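Local structure of putative regulator (Escherichia coli O6, 3HFI) at the interface of chains A and B. The protein is a putative transcriptional regulator whose UTRA domain probably binds a small effector molecule and helps the protein pair into dimers. Coordinates in Å, arbitrary orientation; residue numbers count along the deposited sequence, not the author numbering. Chains: chain A/B, Putative regulator.

Contact 1: the interface of chains A and B. Residues chain A 104-105, 142; chain B 108-110.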
# COMPACT_ATOMS: atom_id res chain seq x y z
N ARG A 104 0.91 -10.56 -6.25
CA ARG A 104 -0.44 -10.33 -6.58
C ARG A 104 -1.34 -9.74 -5.52
O ARG A 104 -2.39 -9.23 -5.90
CB ARG A 104 -1.09 -11.61 -7.07
CG ARG A 104 -0.33 -12.25 -8.24
CD ARG A 104 -1.11 -13.41 -8.80
NE ARG A 104 -0.28 -14.12 -9.76
CZ ARG A 104 -0.26 -13.89 -11.05
NH1 ARG A 104 -1.09 -12.98 -11.60
NH2 ARG A 104 0.57 -14.61 -11.83
N TYR A 105 -0.94 -9.82 -4.25
CA TYR A 105 -1.71 -9.27 -3.14
C TYR A 105 -0.86 -8.78 -2.01
O TYR A 105 0.25 -9.29 -1.76
CB TYR A 105 -2.68 -10.27 -2.46
CG TYR A 105 -3.52 -11.08 -3.39
CD1 TYR A 105 -4.87 -10.70 -3.65
CD2 TYR A 105 -3.03 -12.22 -4.00
CE1 TYR A 105 -5.67 -11.45 -4.53
CE2 TYR A 105 -3.84 -12.98 -4.86
CZ TYR A 105 -5.14 -12.57 -5.12
OH TYR A 105 -5.93 -13.31 -5.99
N ARG A 142 -2.97 -16.07 -3.29
CA ARG A 142 -3.83 -15.95 -2.14
C ARG A 142 -3.38 -16.90 -1.05
O ARG A 142 -3.51 -16.60 0.11
CB ARG A 142 -5.27 -16.28 -2.55
CG ARG A 142 -6.30 -15.68 -1.64
CD ARG A 142 -7.71 -16.08 -2.06
NE ARG A 142 -8.15 -15.36 -3.26
CZ ARG A 142 -8.61 -14.10 -3.30
NH1 ARG A 142 -8.71 -13.36 -2.19
NH2 ARG A 142 -8.98 -13.57 -4.47
N SER B 108 -4.76 -4.92 -1.17
CA SER B 108 -4.63 -4.60 -2.55
C SER B 108 -4.44 -5.87 -3.34
O SER B 108 -3.84 -6.82 -2.86
CB SER B 108 -3.40 -3.73 -2.76
OG SER B 108 -3.42 -2.59 -1.95
N ARG B 109 -4.80 -5.80 -4.61
CA ARG B 109 -4.68 -6.89 -5.55
C ARG B 109 -4.12 -6.31 -6.81
O ARG B 109 -4.59 -5.27 -7.24
CB ARG B 109 -6.06 -7.44 -5.79
CG ARG B 109 -6.11 -8.66 -6.63
CD ARG B 109 -7.57 -9.09 -6.57
NE ARG B 109 -7.91 -10.23 -7.41
CZ ARG B 109 -9.18 -10.59 -7.69
NH1 ARG B 109 -10.22 -9.88 -7.19
NH2 ARG B 109 -9.42 -11.66 -8.49
N TYR B 110 -3.05 -6.88 -7.30
CA TYR B 110 -2.32 -6.30 -8.39
C TYR B 110 -2.51 -7.16 -9.67
O TYR B 110 -2.40 -8.38 -9.61
CB TYR B 110 -0.82 -6.21 -8.06
CG TYR B 110 -0.50 -5.51 -6.75
CD1 TYR B 110 -0.20 -4.14 -6.71
CD2 TYR B 110 -0.49 -6.20 -5.55
CE1 TYR B 110 0.09 -3.49 -5.47
CE2 TYR B 110 -0.17 -5.58 -4.33
CZ TYR B 110 0.09 -4.22 -4.29
OH TYR B 110 0.38 -3.64 -3.08
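A:Tyr105 and B:Arg109 form an antiparallel beta bridge between the two copies of strand 105-114, and their side chains run side by side in the same direction. CG of B:Arg109 stands anti to the backbone N (chi1 -174°), and the chain stays extended to NE; this carries its methylenes along one border of the phenol ring. The evidence is a run of carbon contacts: CG of B:Arg109 lies 3.5 Å from CE1 of A:Tyr105, and CD of B:Arg109 lies almost as near. Ring and guanidinium planes differ by 18°, close to parallel, though B:Arg109 is poorly ordered and its tip should be read with caution. The backbone at A:Arg104 supplies the polar link: N of B:Tyr110 donates to the carbonyl O of A:Arg104 at 2.8 Å in a nearly straight bond, yet the donor sits 42° out of the carbonyl plane. Beside it, the edge of the B:Tyr110 ring faces the A:Arg104–A:Tyr105 peptide, CD2 of B:Tyr110 lying 3.6 Å from C of A:Arg104. On the chain A side, the guanidinium of A:Arg142, also poorly ordered, has CE1 of A:Tyr105 over its rim; its positive charge near that of B:Arg109 would probably disfavour a closer approach. By joining the two copies of strand 105-114 through a beta bridge and its flanking side chains, the site holds them in a two-fold arrangement that may be the regulator's dimer.

Contact 2: the interface of chains A and B. Residues chain A 92, 96, 103, 105-106, 136, 138; chain B 110, 157, 160.
B:Leu160 inserts its side chain among A:Phe92, A:Ile103, A:Ser106 and A:Val138, and its 82 Å² of hidden surface is the largest in this patch. Its CB sits over the centre of the A:Phe92 ring in a CH-pi contact, 4.0 Å from the centroid. The two methyls then diverge. CD1 of B:Leu160 meets the A:Ile103 branch tip to tip, 3.8 Å from CG2, whereas CD2 turns towards strand 130-139 and lies 3.9 Å from CG2 of A:Val138. B:Leu160 is poorly ordered, which limits how finely these positions can be read. Next to it, A:Ser106 lays its CB 3.7 Å from CE2 of B:Tyr110, and its hydroxyl OG makes a weak hydrogen bond to the phenol OH. At the other border, A:Glu96 and B:Lys157 approach tip to tip. NZ of B:Lys157 is 4.0 Å from OE1 of A:Glu96, a long salt bridge that depends on a poorly ordered lysine whose chain folds back near CD and CE (chi3 9°). The carboxylate has a firmer anchor within its own chain, and this second-shell bond ties helix 91-99, which also carries A:Phe92, to the loop bearing A:Ile103. It may help keep both apolar groups in place for B:Leu160. In that bond, N of A:Ile103 donates to OE2 of A:Glu96 at 2.9 Å, meeting the oxygen on its anti side and 18° out of the carboxylate plane.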
# COMPACT_ATOMS: atom_id res chain seq x y z
N PHE A 92 11.66 -6.00 -3.94
CA PHE A 92 10.53 -6.71 -4.49
C PHE A 92 10.70 -7.19 -5.94
O PHE A 92 10.38 -8.35 -6.24
CB PHE A 92 9.25 -5.96 -4.20
CG PHE A 92 8.92 -5.95 -2.74
CD1 PHE A 92 8.37 -7.08 -2.13
CD2 PHE A 92 9.24 -4.87 -1.94
CE1 PHE A 92 8.11 -7.11 -0.76
CE2 PHE A 92 8.95 -4.89 -0.55
CZ PHE A 92 8.38 -6.02 0.01
N GLU A 96 10.69 -11.17 -7.13
CA GLU A 96 9.97 -11.61 -8.32
C GLU A 96 10.88 -12.33 -9.29
O GLU A 96 10.51 -13.41 -9.71
CB GLU A 96 9.22 -10.45 -9.01
CG GLU A 96 7.99 -9.96 -8.22
CD GLU A 96 7.12 -9.05 -9.03
OE1 GLU A 96 7.67 -8.40 -9.94
OE2 GLU A 96 5.88 -8.99 -8.84
N ILE A 103 4.08 -10.88 -7.57
CA ILE A 103 3.31 -10.40 -6.42
C ILE A 103 1.93 -9.92 -6.82
O ILE A 103 1.80 -9.03 -7.64
CB ILE A 103 4.10 -9.30 -5.68
CG1 ILE A 103 5.37 -9.94 -5.08
CG2 ILE A 103 3.22 -8.61 -4.60
CD1 ILE A 103 6.33 -8.92 -4.56
N TYR A 105 -0.94 -9.82 -4.25
CA TYR A 105 -1.71 -9.27 -3.14
C TYR A 105 -0.86 -8.78 -2.01
O TYR A 105 0.25 -9.29 -1.76
CB TYR A 105 -2.68 -10.27 -2.46
CG TYR A 105 -3.52 -11.08 -3.39
CD1 TYR A 105 -4.87 -10.70 -3.65
CD2 TYR A 105 -3.03 -12.22 -4.00
CE1 TYR A 105 -5.67 -11.45 -4.53
CE2 TYR A 105 -3.84 -12.98 -4.86
CZ TYR A 105 -5.14 -12.57 -5.12
OH TYR A 105 -5.93 -13.31 -5.99
N SER A 106 -1.47 -7.89 -1.27
CA SER A 106 -0.91 -7.13 -0.16
C SER A 106 -2.03 -6.95 0.85
O SER A 106 -3.15 -6.61 0.45
CB SER A 106 -0.69 -5.70 -0.65
OG SER A 106 0.53 -5.43 -0.28
N GLN A 136 2.58 -5.26 7.05
CA GLN A 136 2.15 -5.55 5.71
C GLN A 136 2.55 -6.96 5.34
O GLN A 136 3.71 -7.35 5.51
CB GLN A 136 2.84 -4.61 4.75
CG GLN A 136 2.38 -4.83 3.30
CD GLN A 136 3.05 -3.93 2.34
OE1 GLN A 136 4.30 -3.99 2.17
NE2 GLN A 136 2.25 -3.04 1.70
N VAL A 138 2.71 -9.56 2.17
CA VAL A 138 2.84 -9.56 0.71
C VAL A 138 2.81 -11.00 0.21
O VAL A 138 3.46 -11.86 0.79
CB VAL A 138 4.15 -8.83 0.29
CG1 VAL A 138 4.32 -8.84 -1.25
CG2 VAL A 138 4.13 -7.35 0.82
N TYR B 110 -3.05 -6.88 -7.30
CA TYR B 110 -2.32 -6.30 -8.39
C TYR B 110 -2.51 -7.16 -9.67
O TYR B 110 -2.40 -8.38 -9.61
CB TYR B 110 -0.82 -6.21 -8.06
CG TYR B 110 -0.50 -5.51 -6.75
CD1 TYR B 110 -0.20 -4.14 -6.71
CD2 TYR B 110 -0.49 -6.20 -5.55
CE1 TYR B 110 0.09 -3.49 -5.47
CE2 TYR B 110 -0.17 -5.58 -4.33
CZ TYR B 110 0.09 -4.22 -4.29
OH TYR B 110 0.38 -3.64 -3.08
N LYS B 157 5.38 -1.38 -9.24
CA LYS B 157 4.90 -1.62 -7.89
C LYS B 157 5.54 -0.69 -6.89
O LYS B 157 6.68 -0.29 -7.06
CB LYS B 157 5.18 -3.05 -7.46
CG LYS B 157 4.41 -4.15 -8.18
CD LYS B 157 5.20 -5.47 -8.16
CE LYS B 157 6.43 -5.38 -7.23
NZ LYS B 157 7.72 -5.03 -7.87
N LEU B 160 4.24 -1.66 -1.92
CA LEU B 160 4.95 -2.60 -1.10
C LEU B 160 6.14 -1.99 -0.44
O LEU B 160 6.85 -1.25 -1.04
CB LEU B 160 5.43 -3.75 -1.93
CG LEU B 160 4.35 -4.28 -2.81
CD1 LEU B 160 4.93 -5.35 -3.57
CD2 LEU B 160 3.31 -4.80 -1.97

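The C-alpha centres of contact 1 and contact 2 lie about 7 Å apart, and the two share A:Tyr105 and B:Tyr110, so they are neighbouring parts of one continuous interface. Strand 105-114 takes part from both chains: its backbone bridge and flanking side chains make up much of contact 1, while contact 2 adds helix 91-99 and strand 130-139 of chain A, which meet the C-terminal segment of chain B. The beta bridge is thus bordered by an apolar patch and a long charged pair. Two-fold symmetry repeats both contacts with the chains exchanged, which is consistent with a dimer, although the crystal alone does not prove one in solution.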